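Local structure of protein disulfide isomerase (Pseudomonas aeruginosa, 4N30) at residues V109-I114 with E155-D160. The protein probably acts as a thiol-disulfide oxidoreductase of the DsbA subfamily with a thioredoxin fold, taking part in introducing disulfide bonds into other proteins. Residues are numbered along the deposited sequence; the frame is centred on the assembly and turned at random.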
ATOM      1  N   VAL A 109       5.685  -2.823  -8.384  1.00  9.98           N
ATOM      2  CA  VAL A 109       5.121  -1.506  -8.088  1.00 10.59           C
ATOM      3  C   VAL A 109       6.264  -0.573  -7.505  1.00 11.67           C
ATOM      4  O   VAL A 109       6.298   0.649  -7.773  1.00 11.23           O
ATOM      5  CB  VAL A 109       3.861  -1.464  -7.204  1.00 12.00           C
ATOM      6  CG1 VAL A 109       2.729  -2.196  -7.882  1.00 14.09           C
ATOM      7  CG2 VAL A 109       4.119  -1.986  -5.801  1.00 13.68           C
ATOM      8  N   GLU A 110       7.195  -1.144  -6.719  1.00 10.33           N
ATOM      9  CA  GLU A 110       8.348  -0.326  -6.255  1.00 11.40           C
ATOM     10  C   GLU A 110       9.141   0.137  -7.481  1.00 12.89           C
ATOM     11  O   GLU A 110       9.585   1.322  -7.523  1.00 12.75           O
ATOM     12  CB  GLU A 110       9.240  -1.120  -5.318  1.00 11.27           C
ATOM     13  CG  GLU A 110       8.606  -1.494  -3.965  1.00 12.85           C
ATOM     14  CD  GLU A 110       8.308  -0.223  -3.148  1.00 12.54           C
ATOM     15  OE1 GLU A 110       9.084   0.754  -3.231  1.00 15.56           O
ATOM     16  OE2 GLU A 110       7.194  -0.054  -2.634  1.00 14.74           O
ATOM     17  N   CYS A 111       9.360  -0.774  -8.436  1.00 10.93           N
ATOM     18  CA  CYS A 111      10.155  -0.395  -9.623  1.00 11.32           C
ATOM     19  C   CYS A 111       9.425   0.617 -10.420  1.00 11.83           C
ATOM     20  O   CYS A 111      10.098   1.475 -11.092  1.00 12.37           O
ATOM     21  CB  CYS A 111      10.476  -1.721 -10.340  1.00 11.82           C
ATOM     22  SG  CYS A 111      11.676  -2.700  -9.477  1.00 12.74           S
ATOM     23  N   ALA A 112       8.092   0.637 -10.462  1.00 11.71           N
ATOM     24  CA  ALA A 112       7.324   1.680 -11.091  1.00 11.30           C
ATOM     25  C   ALA A 112       7.513   2.986 -10.406  1.00 11.88           C
ATOM     26  O   ALA A 112       7.646   4.081 -11.145  1.00 12.72           O
ATOM     27  CB  ALA A 112       5.841   1.292 -11.146  1.00 12.91           C
ATOM     28  N   GLY A 113       7.543   2.997  -9.108  1.00 11.51           N
ATOM     29  CA  GLY A 113       7.844   4.199  -8.347  1.00 14.17           C
ATOM     30  C   GLY A 113       9.189   4.807  -8.725  1.00 14.37           C
ATOM     31  O   GLY A 113       9.345   6.029  -8.750  1.00 14.71           O
ATOM     32  N   ILE A 114      10.202   3.969  -8.899  1.00 12.76           N
ATOM     33  CA  ILE A 114      11.530   4.451  -9.385  1.00 12.48           C
ATOM     34  C   ILE A 114      11.341   5.140 -10.694  1.00 14.11           C
ATOM     35  O   ILE A 114      12.016   6.233 -10.886  1.00 13.22           O
ATOM     36  CB  ILE A 114      12.537   3.299  -9.409  1.00 13.38           C
ATOM     37  CG1 ILE A 114      12.939   2.896  -8.028  1.00 14.61           C
ATOM     38  CG2 ILE A 114      13.764   3.668 -10.348  1.00 14.46           C
ATOM     39  CD1 ILE A 114      13.926   1.750  -8.021  1.00 17.41           C
ATOM     40  N   GLU A 155      10.979  -4.872 -15.639  1.00 14.90           N
ATOM     41  CA  GLU A 155      11.234  -6.267 -15.289  1.00 17.76           C
ATOM     42  C   GLU A 155      12.614  -6.509 -14.735  1.00 15.22           C
ATOM     43  O   GLU A 155      12.831  -7.312 -13.855  1.00 16.39           O
ATOM     44  CB  GLU A 155      11.024  -7.138 -16.529  1.00 20.10           C
ATOM     45  CG  GLU A 155       9.558  -7.146 -17.019  1.00 25.49           C
ATOM     46  CD  GLU A 155       9.352  -7.622 -18.461  1.00 35.23           C
ATOM     47  OE1 GLU A 155      10.268  -8.257 -19.043  1.00 37.05           O
ATOM     48  OE2 GLU A 155       8.257  -7.342 -19.021  1.00 35.33           O
ATOM     49  N   LYS A 156      13.633  -5.811 -15.292  1.00 14.31           N
ATOM     50  CA  LYS A 156      14.938  -5.977 -14.741  1.00 13.17           C
ATOM     51  C   LYS A 156      15.018  -5.541 -13.302  1.00 11.10           C
ATOM     52  O   LYS A 156      15.706  -6.142 -12.493  1.00 13.51           O
ATOM     53  CB  LYS A 156      15.979  -5.261 -15.644  1.00 13.72           C
ATOM     54  CG  LYS A 156      17.369  -5.544 -15.140  1.00 14.44           C
ATOM     55  CD  LYS A 156      18.468  -4.813 -15.922  1.00 16.83           C
ATOM     56  CE  LYS A 156      18.462  -5.202 -17.367  1.00 17.10           C
ATOM     57  NZ  LYS A 156      19.706  -4.685 -18.076  1.00 17.86           N
ATOM     58  N   CYS A 157      14.434  -4.367 -13.039  1.00 12.43           N
ATOM     59  CA  CYS A 157      14.445  -3.877 -11.683  1.00 12.04           C
ATOM     60  C   CYS A 157      13.738  -4.877 -10.694  1.00 12.56           C
ATOM     61  O   CYS A 157      14.279  -5.121  -9.618  1.00 13.12           O
ATOM     62  CB  CYS A 157      13.733  -2.514 -11.708  1.00 12.29           C
ATOM     63  SG  CYS A 157      13.387  -1.821 -10.019  1.00 13.21           S
ATOM     64  N   ALA A 158      12.633  -5.463 -11.158  1.00 13.66           N
ATOM     65  CA  ALA A 158      11.973  -6.438 -10.234  1.00 13.95           C
ATOM     66  C   ALA A 158      12.869  -7.624 -10.017  1.00 17.12           C
ATOM     67  O   ALA A 158      12.908  -8.142  -8.873  1.00 19.00           O
ATOM     68  CB  ALA A 158      10.643  -6.839 -10.782  1.00 16.74           C
ATOM     69  N   LYS A 159      13.623  -8.059 -11.020  1.00 15.24           N
ATOM     70  CA  LYS A 159      14.553  -9.149 -10.858  1.00 17.22           C
ATOM     71  C   LYS A 159      15.776  -8.836 -10.005  1.00 18.12           C
ATOM     72  O   LYS A 159      16.287  -9.686  -9.240  1.00 20.21           O
ATOM     73  CB  LYS A 159      14.939  -9.661 -12.285  1.00 19.43           C
ATOM     74  CG  LYS A 159      15.858 -10.897 -12.321  1.00 24.59           C
ATOM     75  CD  LYS A 159      16.067 -11.416 -13.756  1.00 27.16           C
ATOM     76  CE  LYS A 159      16.990 -10.581 -14.621  1.00 28.69           C
ATOM     77  NZ  LYS A 159      18.411 -10.530 -14.167  1.00 32.27           N
ATOM     78  N   ASP A 160      16.350  -7.639 -10.166  1.00 15.81           N
ATOM     79  CA  ASP A 160      17.708  -7.388  -9.716  1.00 17.00           C
ATOM     80  C   ASP A 160      17.830  -6.426  -8.555  1.00 15.51           C
ATOM     81  O   ASP A 160      18.807  -6.468  -7.850  1.00 17.90           O
ATOM     82  CB  ASP A 160      18.620  -6.815 -10.840  1.00 15.62           C
ATOM     83  CG  ASP A 160      18.910  -7.761 -11.942  1.00 18.43           C
ATOM     84  OD1 ASP A 160      18.610  -8.976 -11.818  1.00 20.91           O
ATOM     85  OD2 ASP A 160      19.438  -7.290 -12.975  1.00 19.08           O
TER
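A disulfide between Cys111 and Cys157 joins two helices of this thioredoxin-fold protein, helix 99-131 to helix 151-160. The SG atoms of Cys111 and Cys157 are bonded at 2.0 Å, and the torsion about that bond, -80°, is near the 90° that keeps the sulfur lone pairs apart, consistent with a relaxed disulfide. The local helix axes cross at 123°, and both cysteines send their CB atoms toward the partner. The two ends reach the bridge differently: SG of Cys157 lies anti to its backbone N (chi1 171°), whereas SG of Cys111 lies anti to its carbonyl carbon. Cysteine suits both places because its thiol can be oxidised to a covalent bridge, and two short CB-SG arms span the 5.9 Å between the CA atoms of Cys111 and Cys157.

Around the bridge the packing is slight. SG of Cys111 comes within 3.4 Å of the backbone N of Ala158, whose small side chain leaves room beside the bridge, its CB lying 4.5 Å from Cys111 SG. Ile114, its chain extended at chi2, brings CD1 to 4.1 Å from SG of Cys157, giving the sulfur an apolar neighbour. Ile164 of helix 162-177 touches both Cys111 and Ile114, and Leu154 packs on Cys111.

With only 150 Å² buried between the two segments, their direct connection rests chiefly on the covalent bond, which would be expected to limit separation of the helices, consistent with a structural role.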